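Exotoxin (PDB 3URY) is a superantigen-like exotoxin of Staphylococcus aureus, with an OB-fold domain joined to a beta-grasp domain, that probably acts on host immune components. Local coordinates at residues G24-K29 with K55-G60; N90-D95 with T121-S126; V100-E105 with I188-K193. All coordinates share one frame; numbering follows the deposited sequence.

Interaction 1: G24-K29 with K55-G60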
loop_
_atom_site.group_PDB
_atom_site.type_symbol
_atom_site.label_atom_id
_atom_site.label_comp_id
_atom_site.label_asym_id
_atom_site.label_seq_id
_atom_site.Cartn_x
_atom_site.Cartn_y
_atom_site.Cartn_z
ATOM N N GLY A 24 15.314 7.938 -8.429
ATOM C CA GLY A 24 15.694 7.495 -7.086
ATOM C C GLY A 24 17.222 7.539 -6.910
ATOM O O GLY A 24 17.962 7.135 -7.832
ATOM N N ILE A 25 17.666 8.063 -5.767
ATOM C CA ILE A 25 19.094 8.195 -5.388
ATOM C C ILE A 25 19.396 7.515 -4.051
ATOM O O ILE A 25 18.856 7.882 -2.996
ATOM C CB ILE A 25 19.463 9.695 -5.258
ATOM C CG1 ILE A 25 19.199 10.362 -6.606
ATOM C CG2 ILE A 25 20.907 9.927 -4.782
ATOM C CD1 ILE A 25 19.082 11.919 -6.461
ATOM N N ILE A 26 20.250 6.508 -4.120
ATOM C CA ILE A 26 20.653 5.716 -2.955
ATOM C C ILE A 26 22.109 6.046 -2.574
ATOM O O ILE A 26 23.048 5.877 -3.378
ATOM C CB ILE A 26 20.474 4.230 -3.289
ATOM C CG1 ILE A 26 18.986 3.967 -3.453
ATOM C CG2 ILE A 26 21.019 3.332 -2.187
ATOM C CD1 ILE A 26 18.643 2.513 -3.805
ATOM N N LEU A 27 22.267 6.564 -1.371
ATOM C CA LEU A 27 23.561 6.993 -0.876
ATOM C C LEU A 27 24.162 5.870 -0.056
ATOM O O LEU A 27 23.493 4.838 0.180
ATOM C CB LEU A 27 23.422 8.273 -0.049
ATOM C CG LEU A 27 22.756 9.461 -0.743
ATOM C CD1 LEU A 27 22.608 10.594 0.245
ATOM C CD2 LEU A 27 23.531 9.886 -1.963
ATOM N N LYS A 28 25.369 6.085 0.458
ATOM C CA LYS A 28 26.001 4.999 1.213
ATOM C C LYS A 28 25.262 4.779 2.548
ATOM O O LYS A 28 24.798 5.748 3.152
ATOM C CB LYS A 28 27.493 5.215 1.417
ATOM C CG LYS A 28 27.905 6.234 2.456
ATOM C CD LYS A 28 29.373 5.952 2.813
ATOM C CE LYS A 28 29.888 6.650 4.062
ATOM N NZ LYS A 28 31.046 5.868 4.600
ATOM N N LYS A 29 25.152 3.513 2.971
ATOM C CA LYS A 29 24.439 3.117 4.215
ATOM C C LYS A 29 25.002 3.853 5.433
ATOM O O LYS A 29 26.191 4.035 5.560
ATOM C CB LYS A 29 24.549 1.600 4.395
ATOM C CG LYS A 29 23.757 0.929 5.496
ATOM C CD LYS A 29 23.994 -0.588 5.341
ATOM C CE LYS A 29 23.037 -1.499 6.105
ATOM N NZ LYS A 29 23.162 -1.377 7.577
ATOM N N LYS A 55 18.103 -5.935 -1.988
ATOM C CA LYS A 55 18.957 -6.470 -3.007
ATOM C C LYS A 55 18.619 -5.940 -4.397
ATOM O O LYS A 55 19.432 -6.009 -5.311
ATOM C CB LYS A 55 18.786 -7.983 -3.020
ATOM C CG LYS A 55 19.027 -8.617 -1.658
ATOM C CD LYS A 55 18.931 -10.141 -1.710
ATOM C CE LYS A 55 19.955 -10.760 -2.667
ATOM N NZ LYS A 55 19.944 -12.250 -2.656
ATOM N N LYS A 56 17.394 -5.472 -4.579
ATOM C CA LYS A 56 16.950 -4.981 -5.878
ATOM C C LYS A 56 17.608 -3.664 -6.323
ATOM O O LYS A 56 17.863 -3.484 -7.492
ATOM C CB LYS A 56 15.401 -4.802 -5.858
ATOM C CG LYS A 56 14.795 -4.177 -7.112
ATOM C CD LYS A 56 13.269 -4.012 -7.029
ATOM C CE LYS A 56 12.465 -5.142 -7.613
ATOM N NZ LYS A 56 11.001 -4.781 -7.575
ATOM N N TYR A 57 17.835 -2.745 -5.391
ATOM C CA TYR A 57 18.378 -1.437 -5.737
ATOM C C TYR A 57 19.723 -1.185 -5.048
ATOM O O TYR A 57 19.789 -1.053 -3.830
ATOM C CB TYR A 57 17.404 -0.309 -5.357
ATOM C CG TYR A 57 16.033 -0.407 -5.981
ATOM C CD1 TYR A 57 15.831 -0.119 -7.330
ATOM C CD2 TYR A 57 14.921 -0.784 -5.226
ATOM C CE1 TYR A 57 14.566 -0.223 -7.913
ATOM C CE2 TYR A 57 13.669 -0.925 -5.818
ATOM C CZ TYR A 57 13.485 -0.632 -7.150
ATOM O OH TYR A 57 12.229 -0.785 -7.730
ATOM N N GLY A 58 20.774 -1.095 -5.843
ATOM C CA GLY A 58 22.115 -0.815 -5.330
ATOM C C GLY A 58 22.335 0.672 -5.105
ATOM O O GLY A 58 21.471 1.529 -5.333
ATOM N N GLU A 59 23.557 1.000 -4.685
ATOM C CA GLU A 59 23.918 2.354 -4.421
ATOM C C GLU A 59 23.841 3.052 -5.756
ATOM O O GLU A 59 24.071 2.438 -6.790
ATOM C CB GLU A 59 25.329 2.504 -3.794
ATOM C CG GLU A 59 25.478 2.014 -2.341
ATOM C CD GLU A 59 25.242 0.498 -2.116
ATOM O OE1 GLU A 59 25.337 -0.352 -3.062
ATOM O OE2 GLU A 59 24.963 0.150 -0.945
ATOM N N GLY A 60 23.523 4.346 -5.734
ATOM C CA GLY A 60 23.448 5.095 -6.992
ATOM C C GLY A 60 22.086 5.623 -7.419
ATOM O O GLY A 60 21.170 5.785 -6.610
HETATM O O HOH W 1 26.557 1.677 1.258
#
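Tyr-57, the first residue to leave helical geometry after helix 53-56, meets Ile-26 through its CB, which lies 3.5 Å from CD1 of Ile-26. The two side chains cross at about a right angle, and the tyrosine ring leads away from the strand, one face lying under CG of Lys-56. Ile-26 reaches this far because its CG1 stands beside the backbone N (chi1 -67°) and the chain then runs out straight, carrying CD1 toward the turn. The same methyl also comes within 3.4 Å of the carbonyl O of Gly-58, so the isoleucine is laid against the peptide of Gly-58 as much as against another side chain.

Glu-59 takes a different route across. Its chain is bent in the middle, and OE2 accepts a bond from a water whose oxygen is in turn the acceptor for N of Lys-29, so that a single solvent molecule ties the acid to the loop that follows strand 22-26. CG2 of Ile-26 rests 3.8 Å from CA of Glu-59.

Gly-60 closes the contact as the antiparallel, hydrogen-bonded partner of Ile-26. N of Ile-26 donates to O of Gly-60 at 2.8 Å, and N of Gly-60 returns a bond to O of Ile-26 at 2.8 Å, the latter in the carbonyl plane on a lone pair. The backbone of Gly-60 takes a positive phi (114°), a conformation that glycine adopts readily.

Within the OB-fold domain, the pair joins strand 22-26 to the start of 60-63, an outermost strand of the sheet. Ile-26 also packs on Arg-34 and Leu-49 of strands 34-38 and 45-49, and the Tyr-57 ring makes an edge-to-face contact with His-62.

Interaction 2: N90-D95 with T121-S126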
loop_
_atom_site.group_PDB
_atom_site.type_symbol
_atom_site.label_atom_id
_atom_site.label_comp_id
_atom_site.label_asym_id
_atom_site.label_seq_id
_atom_site.Cartn_x
_atom_site.Cartn_y
_atom_site.Cartn_z
ATOM N N ASN A 90 5.486 2.950 -15.743
ATOM C CA ASN A 90 4.801 2.317 -16.873
ATOM C C ASN A 90 5.631 2.290 -18.139
ATOM O O ASN A 90 6.426 3.178 -18.357
ATOM C CB ASN A 90 3.509 3.075 -17.182
ATOM C CG ASN A 90 2.392 2.856 -16.144
ATOM O OD1 ASN A 90 2.520 2.133 -15.168
ATOM N ND2 ASN A 90 1.285 3.508 -16.386
ATOM N N SER A 91 5.447 1.242 -18.937
ATOM C CA SER A 91 6.057 1.041 -20.253
ATOM C C SER A 91 5.135 1.591 -21.304
ATOM O O SER A 91 5.515 1.823 -22.427
ATOM C CB SER A 91 6.105 -0.439 -20.566
ATOM O OG SER A 91 7.182 -1.065 -19.964
ATOM N N LYS A 92 3.887 1.711 -20.915
ATOM C CA LYS A 92 2.804 2.096 -21.793
ATOM C C LYS A 92 1.529 2.467 -21.022
ATOM O O LYS A 92 1.468 2.360 -19.786
ATOM C CB LYS A 92 2.485 0.889 -22.674
ATOM C CG LYS A 92 2.184 -0.383 -21.894
ATOM C CD LYS A 92 1.666 -1.462 -22.850
ATOM C CE LYS A 92 1.436 -2.769 -22.137
ATOM N NZ LYS A 92 0.609 -2.476 -20.942
ATOM N N LYS A 93 0.517 2.888 -21.777
ATOM C CA LYS A 93 -0.759 3.263 -21.205
ATOM C C LYS A 93 -1.396 2.081 -20.518
ATOM O O LYS A 93 -1.330 0.967 -21.022
ATOM C CB LYS A 93 -1.698 3.740 -22.300
ATOM C CG LYS A 93 -1.193 4.982 -23.000
ATOM C CD LYS A 93 -2.040 5.350 -24.187
ATOM C CE LYS A 93 -1.505 6.612 -24.804
ATOM N NZ LYS A 93 -2.295 6.996 -25.957
ATOM N N VAL A 94 -2.001 2.332 -19.358
ATOM C CA VAL A 94 -2.704 1.320 -18.614
ATOM C C VAL A 94 -4.003 1.941 -18.142
ATOM O O VAL A 94 -4.036 3.014 -17.552
ATOM C CB VAL A 94 -1.920 0.820 -17.409
ATOM C CG1 VAL A 94 -2.780 -0.087 -16.548
ATOM C CG2 VAL A 94 -0.637 0.141 -17.830
ATOM N N ASP A 95 -5.078 1.240 -18.428
ATOM C CA ASP A 95 -6.408 1.663 -18.062
ATOM C C ASP A 95 -7.209 0.396 -17.816
ATOM O O ASP A 95 -7.840 -0.136 -18.738
ATOM C CB ASP A 95 -7.026 2.460 -19.207
ATOM C CG ASP A 95 -8.337 3.074 -18.822
ATOM O OD1 ASP A 95 -8.734 2.936 -17.638
ATOM O OD2 ASP A 95 -8.981 3.671 -19.712
ATOM N N THR A 121 -4.117 2.224 -12.988
ATOM C CA THR A 121 -3.461 2.971 -14.056
ATOM C C THR A 121 -1.972 2.712 -14.117
ATOM O O THR A 121 -1.272 3.390 -14.888
ATOM C CB THR A 121 -3.693 4.496 -13.954
ATOM O OG1 THR A 121 -3.310 4.940 -12.659
ATOM C CG2 THR A 121 -5.149 4.855 -14.210
ATOM N N LYS A 122 -1.508 1.684 -13.380
ATOM C CA LYS A 122 -0.100 1.313 -13.308
ATOM C C LYS A 122 0.181 -0.145 -13.694
ATOM O O LYS A 122 -0.513 -1.055 -13.257
ATOM C CB LYS A 122 0.417 1.565 -11.888
ATOM C CG LYS A 122 0.760 3.065 -11.688
ATOM C CD LYS A 122 1.369 3.428 -10.343
ATOM C CE LYS A 122 2.503 2.524 -9.869
ATOM N NZ LYS A 122 3.642 2.347 -10.795
ATOM N N GLU A 123 1.160 -0.347 -14.553
ATOM C CA GLU A 123 1.584 -1.702 -14.959
ATOM C C GLU A 123 2.048 -2.521 -13.784
ATOM O O GLU A 123 1.842 -3.717 -13.701
ATOM C CB GLU A 123 2.787 -1.634 -15.879
ATOM C CG GLU A 123 2.526 -1.835 -17.327
ATOM C CD GLU A 123 3.815 -1.919 -18.116
ATOM O OE1 GLU A 123 4.679 -1.058 -17.933
ATOM O OE2 GLU A 123 3.956 -2.872 -18.896
ATOM N N GLN A 124 2.782 -1.880 -12.893
ATOM C CA GLN A 124 3.290 -2.572 -11.708
ATOM C C GLN A 124 2.828 -1.774 -10.510
ATOM O O GLN A 124 3.014 -0.555 -10.517
ATOM C CB GLN A 124 4.785 -2.630 -11.748
ATOM C CG GLN A 124 5.401 -3.584 -10.717
ATOM C CD GLN A 124 6.891 -3.677 -10.869
ATOM O OE1 GLN A 124 7.596 -2.732 -10.546
ATOM N NE2 GLN A 124 7.383 -4.854 -11.270
ATOM N N ILE A 125 2.177 -2.461 -9.562
ATOM C CA ILE A 125 1.621 -1.861 -8.349
ATOM C C ILE A 125 2.121 -2.573 -7.095
ATOM O O ILE A 125 2.346 -3.776 -7.109
ATOM C CB ILE A 125 0.066 -1.807 -8.273
ATOM C CG1 ILE A 125 -0.549 -1.012 -9.390
ATOM C CG2 ILE A 125 -0.449 -0.964 -7.092
ATOM C CD1 ILE A 125 -1.877 -0.396 -8.921
ATOM N N SER A 126 2.441 -1.804 -6.079
ATOM C CA SER A 126 2.887 -2.346 -4.808
ATOM C C SER A 126 1.734 -2.860 -3.923
ATOM O O SER A 126 0.603 -2.326 -3.957
ATOM C CB SER A 126 3.678 -1.330 -4.007
ATOM O OG SER A 126 2.926 -0.152 -3.588
HETATM O O HOH W 2 3.781 1.035 -13.310
#
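Glu-123 stretches its carboxylate to the backbone of the loop 90-95, where OE1 accepts a 2.6 Å bond from N of Ser-91. The donor comes from above the carboxylate plane, 41° out of it. OE2 forms a long salt bridge of 3.9 Å with NZ of Lys-92, whose chain crosses that of the glutamate at about a right angle. Lower down the same side chain, CG of Glu-123 packs against CG2 of Val-94.

Val-94 sets its other methyl, CG1, against the peptide between Thr-121 and Lys-122. This loop leads from strand 81-88 of the OB-fold domain into strand 96-105 of the beta-grasp domain, so the contact fastens the interdomain connection to the segment preceding strand 124-126.

Thr-121 turns its CA-H to O of Val-94 (CA to O 3.5 Å), while its own O takes ND2 of Asn-90 at 3.0 Å, only 3° out of the amide plane. At the other end of that amide, OD1 receives N of Glu-123 at 2.9 Å from well above its carbonyl plane; together the two bonds fix the amide's rotation. NZ of Lys-122, salt-bridged to Asp-66, and N of Gln-124 both donate to one water, whose link to OD1 of Asn-90 is doubtful.

Interaction 3: V100-E105 with I188-K193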
loop_
_atom_site.group_PDB
_atom_site.type_symbol
_atom_site.label_atom_id
_atom_site.label_comp_id
_atom_site.label_asym_id
_atom_site.label_seq_id
_atom_site.Cartn_x
_atom_site.Cartn_y
_atom_site.Cartn_z
ATOM N N VAL A 100 -14.675 -4.717 -6.828
ATOM C CA VAL A 100 -14.467 -4.979 -5.441
ATOM C C VAL A 100 -15.796 -5.389 -4.807
ATOM O O VAL A 100 -16.789 -4.683 -5.014
ATOM C CB VAL A 100 -14.014 -3.704 -4.709
ATOM C CG1 VAL A 100 -13.799 -4.010 -3.231
ATOM C CG2 VAL A 100 -12.748 -3.158 -5.357
ATOM N N ARG A 101 -15.797 -6.509 -4.044
ATOM C CA ARG A 101 -16.977 -6.990 -3.283
ATOM C C ARG A 101 -16.696 -6.932 -1.778
ATOM O O ARG A 101 -15.736 -7.510 -1.305
ATOM C CB ARG A 101 -17.324 -8.447 -3.645
ATOM C CG ARG A 101 -17.869 -8.578 -5.039
ATOM C CD ARG A 101 -19.353 -8.264 -5.081
ATOM N NE ARG A 101 -19.839 -8.207 -6.460
ATOM C CZ ARG A 101 -21.121 -8.181 -6.827
ATOM N NH1 ARG A 101 -21.434 -8.111 -8.118
ATOM N NH2 ARG A 101 -22.094 -8.251 -5.926
ATOM N N ILE A 102 -17.566 -6.267 -1.040
ATOM C CA ILE A 102 -17.421 -6.123 0.401
ATOM C C ILE A 102 -18.554 -6.764 1.130
ATOM O O ILE A 102 -19.710 -6.580 0.764
ATOM C CB ILE A 102 -17.511 -4.650 0.870
ATOM C CG1 ILE A 102 -16.699 -3.746 -0.010
ATOM C CG2 ILE A 102 -17.073 -4.529 2.329
ATOM C CD1 ILE A 102 -15.319 -4.258 -0.160
ATOM N N THR A 103 -18.208 -7.511 2.157
ATOM C CA THR A 103 -19.176 -8.110 3.046
ATOM C C THR A 103 -18.707 -7.705 4.415
ATOM O O THR A 103 -17.537 -7.831 4.704
ATOM C CB THR A 103 -19.169 -9.634 3.057
ATOM O OG1 THR A 103 -19.684 -10.155 1.815
ATOM C CG2 THR A 103 -20.117 -10.092 4.182
ATOM N N LYS A 104 -19.620 -7.192 5.229
ATOM C CA LYS A 104 -19.334 -6.762 6.588
ATOM C C LYS A 104 -20.308 -7.334 7.618
ATOM O O LYS A 104 -21.517 -7.345 7.386
ATOM C CB LYS A 104 -19.352 -5.233 6.696
ATOM C CG LYS A 104 -19.185 -4.824 8.153
ATOM C CD LYS A 104 -18.814 -3.385 8.469
ATOM C CE LYS A 104 -19.890 -2.328 8.370
ATOM N NZ LYS A 104 -19.400 -1.239 9.289
ATOM N N GLU A 105 -19.780 -7.832 8.736
ATOM C CA GLU A 105 -20.613 -8.328 9.820
ATOM C C GLU A 105 -20.269 -7.632 11.119
ATOM O O GLU A 105 -19.162 -7.701 11.561
ATOM C CB GLU A 105 -20.479 -9.847 10.026
ATOM C CG GLU A 105 -21.455 -10.379 11.087
ATOM C CD GLU A 105 -21.392 -11.891 11.359
ATOM O OE1 GLU A 105 -20.970 -12.684 10.493
ATOM O OE2 GLU A 105 -21.821 -12.296 12.458
ATOM N N ILE A 188 -11.325 -8.130 -6.417
ATOM C CA ILE A 188 -10.972 -7.986 -5.023
ATOM C C ILE A 188 -12.160 -8.375 -4.154
ATOM O O ILE A 188 -13.266 -7.963 -4.393
ATOM C CB ILE A 188 -10.573 -6.522 -4.777
ATOM C CG1 ILE A 188 -9.412 -6.117 -5.700
ATOM C CG2 ILE A 188 -10.261 -6.285 -3.273
ATOM C CD1 ILE A 188 -8.913 -4.690 -5.522
ATOM N N GLU A 189 -11.928 -9.204 -3.157
ATOM C CA GLU A 189 -12.961 -9.606 -2.229
ATOM C C GLU A 189 -12.578 -9.194 -0.808
ATOM O O GLU A 189 -11.511 -9.544 -0.316
ATOM C CB GLU A 189 -13.141 -11.114 -2.257
ATOM C CG GLU A 189 -13.719 -11.565 -3.578
ATOM C CD GLU A 189 -13.845 -13.061 -3.710
ATOM O OE1 GLU A 189 -12.795 -13.778 -3.726
ATOM O OE2 GLU A 189 -15.010 -13.496 -3.850
ATOM N N VAL A 190 -13.502 -8.554 -0.113
ATOM C CA VAL A 190 -13.235 -8.097 1.240
ATOM C C VAL A 190 -14.262 -8.669 2.198
ATOM O O VAL A 190 -15.467 -8.658 1.889
ATOM C CB VAL A 190 -13.362 -6.587 1.289
ATOM C CG1 VAL A 190 -13.135 -6.053 2.695
ATOM C CG2 VAL A 190 -12.400 -5.963 0.309
ATOM N N ASN A 191 -13.778 -9.261 3.290
ATOM C CA ASN A 191 -14.615 -9.772 4.356
ATOM C C ASN A 191 -14.249 -9.098 5.674
ATOM O O ASN A 191 -13.147 -9.243 6.161
ATOM C CB ASN A 191 -14.525 -11.279 4.501
ATOM C CG ASN A 191 -15.305 -11.999 3.438
ATOM O OD1 ASN A 191 -16.416 -12.487 3.700
ATOM N ND2 ASN A 191 -14.789 -11.999 2.213
ATOM N N ILE A 192 -15.150 -8.273 6.196
ATOM C CA ILE A 192 -14.912 -7.581 7.465
ATOM C C ILE A 192 -15.788 -8.255 8.513
ATOM O O ILE A 192 -17.042 -8.362 8.325
ATOM C CB ILE A 192 -15.300 -6.101 7.406
ATOM C CG1 ILE A 192 -14.491 -5.324 6.341
ATOM C CG2 ILE A 192 -15.081 -5.489 8.774
ATOM C CD1 ILE A 192 -15.030 -3.905 6.083
ATOM N N LYS A 193 -15.122 -8.693 9.588
ATOM C CA LYS A 193 -15.698 -9.465 10.707
ATOM C C LYS A 193 -15.379 -8.730 12.021
ATOM O O LYS A 193 -15.830 -9.083 13.103
ATOM C CB LYS A 193 -15.012 -10.869 10.719
ATOM C CG LYS A 193 -14.845 -11.498 9.308
ATOM C CD LYS A 193 -13.675 -12.515 9.130
ATOM C CE LYS A 193 -13.272 -12.703 7.624
ATOM N NZ LYS A 193 -11.947 -13.354 7.295
ATOM O OXT LYS A 193 -14.631 -7.745 12.066
#
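Ile-102 and Val-190 lie side by side and point the same way, on the face of the sheet that also carries Val-100, Ile-188, Lys-104 and Ile-192. The isoleucine turns its terminal methyl in against its partner: with chi1 at -45° and chi2 at -51°, CD1 folds toward the neighbouring strand and meets CB of Val-190 at 3.4 Å. CG2 of Val-190 is equally near that methyl, and both separations are tighter than usual van der Waals contact.

Val-100 and Ile-188 repeat the parallel placement more loosely, CG2 of the valine lying 4.0 Å from CB of the isoleucine. At the other end Lys-104 is set at a slant to Ile-192, and its CG approaches CB of that residue at 4.2 Å. The lysine then bends away at chi3, and its NZ bonds to O of Asn-142. On the reverse face Arg-101 is paired with Glu-189 and Thr-103 with Asn-191, where CB of Thr-103 stands 4.0 Å from OD1 of Asn-191; the carboxylate of Glu-189 turns instead to a salt bridge with Lys-156.

What keeps these side chains abreast is a parallel backbone pairing in which the strand axes run 11° apart. Arg-101 and Thr-103 each use both N and O toward the other strand: N of Arg-101 donates to O of Ile-188 at 2.9 Å, and O of Thr-103 accepts from N of Ile-192 at 2.8 Å. N of Glu-105 completes the five bonds.

The two strands are the central parallel pair of the beta-grasp sheet, with 111-120 beyond 96-105 and 151-157 beyond 185-192. Helix 127-142 packs on the aliphatic face, Leu-138 touching both Ile-102 and Val-190 while Leu-134 touches Ile-188.

How the interactions relate
Together the three contacts sample both domains and the connection between them. Interaction 1 belongs to the OB-fold domain and interaction 3 to the beta-grasp domain; their centres are 39 Å apart, on opposite sides of the centre of the chain. Interaction 2 lies at the passage from one domain to the other, with its centre 24 Å from that of interaction 1 and 26 Å from that of interaction 3. Along the sequence interaction 1 closes before the others open, whereas interactions 2 and 3 alternate: strand 96-105 follows directly on the 90-95 loop. None touches another; the nearest atoms are about 5 Å apart for interactions 1 and 2 and about 9 Å for 2 and 3.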